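PDB 3CP7: alkaline serine protease AL20 from Nesterenkonia abyssinica, which probably hydrolyses peptide bonds in proteins under alkaline conditions, as a thermostable, secreted serine endopeptidase with a trypsin-like fold. Local coordinates for residues Pro3-Lys11 against Tyr130-Leu141; Pro114-Gly122 against Tyr202-Tyr211. All coordinates share one frame; numbering follows the deposited sequence.

Contact 1 of 2, residues Pro3-Lys11 against Tyr130-Leu141; sequences PADSPHIGK and YPAAAPFNGQEL
The ammonium group of Lys11 donates to the backbone carbonyl of Gly138, with NZ 2.8 Å from Gly138 O. The lysine chain runs fully extended from CA to CE and turns only at its last torsion (chi4 76°), which brings NZ round to the side of the carbonyl at a C=O...N angle of 123°. Gly138 itself has a positive phi, which favours glycine. Nearer its root, the same lysine lies over the Tyr130 ring, its CB 4.0 Å from the ring centroid in a CH-pi contact. Leu141 CA covers the rim of the opposite face, 4.1 Å above the plane, so the ring lies between Lys11 CB and Leu141 of its own segment. Gly10 adds bare backbone, its C atom 3.4 Å from Tyr130 CE1.

In the two-barrel chymotrypsin fold this contact joins the first strand of the N-terminal barrel, with the chain leading into it, to the loop between strands 124-129 and 142-150 of the second barrel. That loop probably corresponds in topology to the autolysis loop of chymotrypsin relatives.

At the far end of the ring, Tyr130 OH hydrogen-bonds to the backbone O of Tyr61. A water 3.1 Å from Tyr130 OH also lies within hydrogen-bonding reach of Ile9 O and bridges the phenol to the strand backbone. Leu141, with CG anti to its own nitrogen (chi1 -179°), splays its methyls across the N-terminal turns: CD1 meets Ile9 CG2 at 3.8 Å and CD2 sits against Ser6 OG, while CB slides past the Pro3 ring. Just before it, an Asx turn shapes the loop, Asn137 OD1 accepting from Gln139 N at 2.9 Å.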
# COMPACT_ATOMS: atom_id res chain seq x y z
N PRO A 3 10.13 -29.85 -4.90
CA PRO A 3 9.12 -28.79 -4.91
C PRO A 3 7.69 -29.33 -4.85
O PRO A 3 6.80 -28.65 -4.30
CB PRO A 3 9.36 -28.09 -6.25
CG PRO A 3 10.78 -28.36 -6.58
CD PRO A 3 11.13 -29.69 -5.97
N ALA A 4 7.48 -30.54 -5.38
CA ALA A 4 6.14 -31.13 -5.44
C ALA A 4 5.54 -31.31 -4.06
O ALA A 4 4.33 -31.27 -3.90
CB ALA A 4 6.12 -32.45 -6.20
N ASP A 5 6.40 -31.48 -3.05
CA ASP A 5 5.91 -31.67 -1.69
C ASP A 5 5.48 -30.40 -0.96
O ASP A 5 4.89 -30.47 0.10
CB ASP A 5 6.92 -32.46 -0.87
CG ASP A 5 6.93 -33.94 -1.23
OD1 ASP A 5 5.83 -34.50 -1.48
OD2 ASP A 5 8.03 -34.52 -1.26
N SER A 6 5.79 -29.24 -1.53
CA SER A 6 5.44 -27.97 -0.89
C SER A 6 4.97 -26.97 -1.95
O SER A 6 5.63 -25.96 -2.18
CB SER A 6 6.63 -27.41 -0.11
OG SER A 6 7.76 -27.23 -0.95
N PRO A 7 3.84 -27.26 -2.62
CA PRO A 7 3.41 -26.48 -3.78
C PRO A 7 2.94 -25.06 -3.48
O PRO A 7 2.75 -24.29 -4.41
CB PRO A 7 2.25 -27.31 -4.36
CG PRO A 7 1.72 -28.05 -3.18
CD PRO A 7 2.92 -28.39 -2.35
N HIS A 8 2.75 -24.74 -2.20
CA HIS A 8 2.50 -23.36 -1.82
C HIS A 8 3.72 -22.47 -2.07
O HIS A 8 3.56 -21.27 -2.27
CB HIS A 8 2.05 -23.26 -0.36
CG HIS A 8 2.87 -24.06 0.60
ND1 HIS A 8 3.94 -23.53 1.29
CD2 HIS A 8 2.78 -25.36 1.00
CE1 HIS A 8 4.47 -24.46 2.07
NE2 HIS A 8 3.78 -25.57 1.92
N ILE A 9 4.92 -23.06 -2.08
CA ILE A 9 6.14 -22.30 -2.39
C ILE A 9 6.31 -22.27 -3.91
O ILE A 9 6.09 -23.29 -4.58
CB ILE A 9 7.40 -22.91 -1.75
CG1 ILE A 9 7.15 -23.29 -0.28
CG2 ILE A 9 8.56 -21.92 -1.86
CD1 ILE A 9 8.33 -23.99 0.39
N GLY A 10 6.72 -21.14 -4.47
CA GLY A 10 6.86 -21.06 -5.92
C GLY A 10 7.86 -20.03 -6.36
O GLY A 10 8.39 -19.27 -5.54
N LYS A 11 8.10 -20.02 -7.67
CA LYS A 11 9.08 -19.12 -8.30
C LYS A 11 8.33 -17.91 -8.84
O LYS A 11 7.16 -18.02 -9.24
CB LYS A 11 9.81 -19.86 -9.41
CG LYS A 11 10.92 -19.07 -10.09
CD LYS A 11 11.60 -19.92 -11.14
CE LYS A 11 12.68 -19.17 -11.88
NZ LYS A 11 13.93 -19.01 -11.10
N TYR A 130 14.11 -20.12 -4.71
CA TYR A 130 14.61 -20.54 -6.01
C TYR A 130 15.84 -19.71 -6.40
O TYR A 130 15.77 -18.87 -7.30
CB TYR A 130 13.51 -20.40 -7.06
CG TYR A 130 12.45 -21.46 -6.93
CD1 TYR A 130 11.38 -21.31 -6.04
CD2 TYR A 130 12.52 -22.63 -7.68
CE1 TYR A 130 10.40 -22.29 -5.91
CE2 TYR A 130 11.55 -23.62 -7.56
CZ TYR A 130 10.49 -23.44 -6.68
OH TYR A 130 9.52 -24.41 -6.56
N PRO A 131 16.98 -19.99 -5.75
CA PRO A 131 18.19 -19.21 -6.08
C PRO A 131 18.57 -19.45 -7.54
O PRO A 131 18.46 -20.58 -8.04
CB PRO A 131 19.25 -19.77 -5.13
CG PRO A 131 18.75 -21.14 -4.78
CD PRO A 131 17.25 -21.02 -4.73
N ALA A 132 19.02 -18.40 -8.22
CA ALA A 132 19.23 -18.45 -9.66
C ALA A 132 20.66 -18.12 -10.09
O ALA A 132 21.00 -18.30 -11.26
CB ALA A 132 18.22 -17.55 -10.38
N ALA A 133 21.48 -17.64 -9.17
CA ALA A 133 22.89 -17.37 -9.49
C ALA A 133 23.77 -18.53 -9.04
O ALA A 133 23.46 -19.20 -8.06
CB ALA A 133 23.33 -16.07 -8.84
N ALA A 134 24.87 -18.75 -9.76
CA ALA A 134 25.82 -19.82 -9.45
C ALA A 134 26.13 -19.93 -7.95
O ALA A 134 26.36 -18.91 -7.29
CB ALA A 134 27.12 -19.62 -10.24
N PRO A 135 26.18 -21.16 -7.40
CA PRO A 135 26.09 -22.49 -8.02
C PRO A 135 24.66 -23.03 -8.13
O PRO A 135 24.44 -24.25 -8.04
CB PRO A 135 26.88 -23.35 -7.05
CG PRO A 135 26.54 -22.76 -5.71
CD PRO A 135 26.34 -21.28 -5.94
N PHE A 136 23.70 -22.12 -8.27
CA PHE A 136 22.31 -22.50 -8.46
C PHE A 136 21.86 -22.11 -9.86
O PHE A 136 22.52 -21.30 -10.52
CB PHE A 136 21.43 -21.87 -7.37
CG PHE A 136 21.85 -22.25 -5.97
CD1 PHE A 136 21.58 -23.51 -5.46
CD2 PHE A 136 22.52 -21.33 -5.16
CE1 PHE A 136 21.97 -23.86 -4.17
CE2 PHE A 136 22.91 -21.67 -3.87
CZ PHE A 136 22.63 -22.93 -3.37
N ASN A 137 20.78 -22.71 -10.34
CA ASN A 137 20.36 -22.51 -11.72
C ASN A 137 18.94 -21.96 -11.86
O ASN A 137 18.43 -21.82 -12.96
CB ASN A 137 20.53 -23.80 -12.54
CG ASN A 137 19.67 -24.94 -12.03
OD1 ASN A 137 18.74 -24.74 -11.25
ND2 ASN A 137 19.98 -26.16 -12.46
N GLY A 138 18.32 -21.65 -10.72
CA GLY A 138 16.99 -21.03 -10.72
C GLY A 138 15.86 -22.03 -10.86
O GLY A 138 14.69 -21.65 -10.77
N GLN A 139 16.20 -23.29 -11.10
CA GLN A 139 15.22 -24.30 -11.47
C GLN A 139 14.73 -25.14 -10.30
O GLN A 139 13.76 -25.90 -10.44
CB GLN A 139 15.80 -25.22 -12.55
CG GLN A 139 16.27 -24.48 -13.79
CD GLN A 139 15.23 -23.50 -14.31
OE1 GLN A 139 14.13 -23.88 -14.68
NE2 GLN A 139 15.58 -22.21 -14.31
N GLU A 140 15.41 -25.02 -9.16
CA GLU A 140 15.27 -25.92 -8.03
C GLU A 140 14.85 -25.19 -6.77
O GLU A 140 15.24 -24.04 -6.54
CB GLU A 140 16.59 -26.64 -7.76
CG GLU A 140 17.09 -27.49 -8.92
CD GLU A 140 18.33 -28.29 -8.59
OE1 GLU A 140 18.74 -28.33 -7.41
OE2 GLU A 140 18.89 -28.92 -9.51
N LEU A 141 14.07 -25.87 -5.94
CA LEU A 141 13.76 -25.37 -4.61
C LEU A 141 14.91 -25.73 -3.68
O LEU A 141 15.28 -26.91 -3.55
CB LEU A 141 12.46 -25.99 -4.11
CG LEU A 141 11.99 -25.56 -2.73
CD1 LEU A 141 11.55 -24.09 -2.73
CD2 LEU A 141 10.86 -26.47 -2.27
O HOH W 1 7.86 -25.63 -4.26

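Contact 2 of 2, residues Pro114-Gly122 against Tyr202-Tyr211; sequences PIAFNQPRG and YFGSGAQQNY
Phe117 presses one ring face against the start of the C-terminal helix, an element characteristic of the chymotrypsin fold, which here packs on the segment linking the two barrels. Gln208 CA stands over the ring centre, 3.5 Å from the centroid, and Gln208 CB and CG continue across the same face. With CG anti to its own carbonyl carbon (chi1 -50°), the ring enters an aromatic cluster with Phe203 and Tyr211. The Phe203 plane is nearly parallel to it but slid well aside, whereas Tyr211 meets it obliquely, CB to Phe117 CZ 3.6 Å. Ile115 CG2 lies over the Tyr211 face in a CH-pi contact, while Ile115 CD1 touches Phe203 CE2. Trimming Phe117 to alanine is likely to open a gap over Gln208 CA and leave Phe203 and Tyr211 without the ring that joins them.

A single backbone bond borders this dense core, from Asn118 N to Phe203 O (2.8 Å). Beyond it the contact becomes watery. The exposed Asn118 amide reaches the helix start, where Gly204 is the N-cap, largely through solvent; one water links Asn118 OD1 to Ser205 N, another joins Asn118 ND2 to Gln208 OE1, and a third bridges Asn118 OD1 and Tyr202 OH. Direct contact resumes at the phenol, where Tyr202 OH donates to Gln119 O, 2.7 Å away, which lies in the plane of the tyrosine ring at its edge.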
# COMPACT_ATOMS: atom_id res chain seq x y z
N PRO A 114 0.07 -21.10 7.06
CA PRO A 114 -0.36 -20.10 8.03
C PRO A 114 0.71 -19.00 8.07
O PRO A 114 1.85 -19.23 7.63
CB PRO A 114 -0.41 -20.86 9.37
CG PRO A 114 0.08 -22.24 9.11
CD PRO A 114 0.55 -22.34 7.69
N ILE A 115 0.36 -17.85 8.60
CA ILE A 115 1.30 -16.74 8.72
C ILE A 115 1.18 -16.17 10.12
O ILE A 115 0.07 -16.09 10.67
CB ILE A 115 1.06 -15.69 7.59
CG1 ILE A 115 2.11 -14.58 7.61
CG2 ILE A 115 -0.37 -15.15 7.65
CD1 ILE A 115 2.09 -13.71 6.36
N ALA A 116 2.32 -15.82 10.71
CA ALA A 116 2.39 -15.39 12.11
C ALA A 116 3.13 -14.06 12.23
O ALA A 116 4.06 -13.78 11.47
CB ALA A 116 3.08 -16.45 12.97
N PHE A 117 2.70 -13.26 13.20
CA PHE A 117 3.28 -11.94 13.45
C PHE A 117 3.54 -11.75 14.93
O PHE A 117 2.94 -12.44 15.77
CB PHE A 117 2.32 -10.85 12.96
CG PHE A 117 1.83 -11.07 11.56
CD1 PHE A 117 2.59 -10.65 10.48
CD2 PHE A 117 0.63 -11.73 11.32
CE1 PHE A 117 2.16 -10.86 9.17
CE2 PHE A 117 0.18 -11.94 10.02
CZ PHE A 117 0.93 -11.50 8.95
N ASN A 118 4.41 -10.79 15.24
CA ASN A 118 4.70 -10.45 16.63
C ASN A 118 5.11 -11.66 17.45
O ASN A 118 4.67 -11.85 18.60
CB ASN A 118 3.55 -9.66 17.26
CG ASN A 118 3.42 -8.29 16.65
OD1 ASN A 118 4.40 -7.54 16.57
ND2 ASN A 118 2.23 -7.96 16.17
N GLN A 119 5.98 -12.46 16.85
CA GLN A 119 6.56 -13.63 17.48
C GLN A 119 7.92 -13.28 18.07
O GLN A 119 8.50 -12.25 17.72
CB GLN A 119 6.68 -14.76 16.46
CG GLN A 119 5.35 -15.18 15.86
CD GLN A 119 4.37 -15.68 16.91
OE1 GLN A 119 4.67 -16.64 17.63
NE2 GLN A 119 3.22 -15.05 17.02
N PRO A 120 8.46 -14.12 18.97
CA PRO A 120 9.78 -13.81 19.52
C PRO A 120 10.86 -13.70 18.45
O PRO A 120 10.76 -14.33 17.39
CB PRO A 120 10.06 -15.01 20.43
CG PRO A 120 8.72 -15.50 20.83
CD PRO A 120 7.89 -15.34 19.58
N ARG A 121 11.87 -12.89 18.75
CA ARG A 121 13.10 -12.88 17.98
C ARG A 121 13.95 -14.10 18.32
O ARG A 121 13.78 -14.71 19.38
CB ARG A 121 13.88 -11.59 18.27
CG ARG A 121 13.13 -10.33 17.87
CD ARG A 121 13.93 -9.05 18.17
NE ARG A 121 15.10 -8.90 17.30
CZ ARG A 121 15.05 -8.47 16.03
NH1 ARG A 121 13.89 -8.16 15.48
NH2 ARG A 121 16.16 -8.37 15.31
N GLY A 122 14.86 -14.47 17.42
CA GLY A 122 15.84 -15.51 17.70
C GLY A 122 15.31 -16.92 17.62
O GLY A 122 15.89 -17.84 18.21
N TYR A 202 11.57 -8.36 10.29
CA TYR A 202 10.72 -8.77 11.40
C TYR A 202 9.25 -8.67 10.99
O TYR A 202 8.79 -7.63 10.50
CB TYR A 202 11.01 -7.94 12.66
CG TYR A 202 10.20 -8.41 13.84
CD1 TYR A 202 9.08 -7.70 14.26
CD2 TYR A 202 10.55 -9.58 14.52
CE1 TYR A 202 8.33 -8.14 15.34
CE2 TYR A 202 9.79 -10.03 15.60
CZ TYR A 202 8.69 -9.29 16.00
OH TYR A 202 7.93 -9.74 17.06
N PHE A 203 8.50 -9.75 11.20
CA PHE A 203 7.06 -9.70 10.92
C PHE A 203 6.33 -9.18 12.17
O PHE A 203 5.99 -9.95 13.08
CB PHE A 203 6.53 -11.09 10.52
CG PHE A 203 6.53 -11.34 9.02
CD1 PHE A 203 7.37 -10.65 8.13
CD2 PHE A 203 5.70 -12.32 8.50
CE1 PHE A 203 7.33 -10.91 6.74
CE2 PHE A 203 5.68 -12.61 7.12
CZ PHE A 203 6.49 -11.90 6.25
N GLY A 204 6.14 -7.87 12.20
CA GLY A 204 5.47 -7.22 13.31
C GLY A 204 4.10 -6.70 12.93
O GLY A 204 3.45 -7.26 12.05
N SER A 205 3.68 -5.61 13.56
CA SER A 205 2.34 -5.07 13.32
C SER A 205 2.20 -4.44 11.94
O SER A 205 1.11 -4.41 11.37
CB SER A 205 1.95 -4.07 14.40
OG SER A 205 2.93 -3.05 14.52
N GLY A 206 3.31 -3.93 11.38
CA GLY A 206 3.28 -3.41 10.02
C GLY A 206 2.96 -4.52 9.03
O GLY A 206 2.04 -4.40 8.20
N ALA A 207 3.72 -5.61 9.13
CA ALA A 207 3.49 -6.76 8.28
C ALA A 207 2.08 -7.32 8.50
O ALA A 207 1.41 -7.69 7.54
CB ALA A 207 4.54 -7.82 8.51
N GLN A 208 1.63 -7.38 9.75
CA GLN A 208 0.30 -7.95 10.01
C GLN A 208 -0.81 -7.12 9.36
O GLN A 208 -1.71 -7.67 8.73
CB GLN A 208 0.03 -8.06 11.50
CG GLN A 208 -1.31 -8.73 11.76
CD GLN A 208 -1.47 -9.22 13.16
OE1 GLN A 208 -0.77 -8.80 14.07
NE2 GLN A 208 -2.43 -10.12 13.36
N GLN A 209 -0.73 -5.81 9.51
CA GLN A 209 -1.74 -4.94 8.93
C GLN A 209 -1.69 -4.90 7.40
O GLN A 209 -2.72 -4.80 6.75
CB GLN A 209 -1.65 -3.54 9.54
CG GLN A 209 -2.05 -3.54 11.01
CD GLN A 209 -1.93 -2.19 11.64
OE1 GLN A 209 -2.93 -1.54 11.94
NE2 GLN A 209 -0.70 -1.75 11.85
N ASN A 210 -0.48 -4.99 6.83
CA ASN A 210 -0.34 -5.08 5.37
C ASN A 210 -0.96 -6.40 4.88
O ASN A 210 -1.69 -6.41 3.89
CB ASN A 210 1.16 -5.00 5.02
CG ASN A 210 1.44 -4.52 3.59
OD1 ASN A 210 0.78 -3.59 3.05
ND2 ASN A 210 2.59 -5.00 3.05
N TYR A 211 -0.68 -7.49 5.59
CA TYR A 211 -1.30 -8.78 5.30
C TYR A 211 -2.84 -8.75 5.42
O TYR A 211 -3.54 -9.25 4.53
CB TYR A 211 -0.74 -9.87 6.22
CG TYR A 211 -1.61 -11.10 6.26
CD1 TYR A 211 -2.48 -11.31 7.33
CD2 TYR A 211 -1.60 -12.03 5.21
CE1 TYR A 211 -3.31 -12.43 7.36
CE2 TYR A 211 -2.43 -13.15 5.24
CZ TYR A 211 -3.27 -13.34 6.33
OH TYR A 211 -4.09 -14.44 6.37
O HOH W 2 5.21 -4.98 15.92
O HOH W 3 0.01 -9.87 16.39
O HOH W 4 6.38 -7.68 18.60
O HOH W 5 7.25 -12.05 14.33

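Overall arrangement
Contacts 1 and 2 lie on opposite sides of the molecule's centre, with their own centres 24 Å apart; their nearest atoms come within about 7 Å without touching. Their segments alternate along the chain, but they join different parts of the fold: contact 1 joins the first barrel to a loop of the second, whereas contact 2 joins the interbarrel segment to the final helix. Ser169, His41 and Asp91 have the geometry of a charge-relay triad and are probably catalytic. Both contacts have neighbours close to these residues in sequence: Ala132 pairs with Gly166 and Ile9 touches Pro172, while Ala207 packs on Tyr92, next to Asp91.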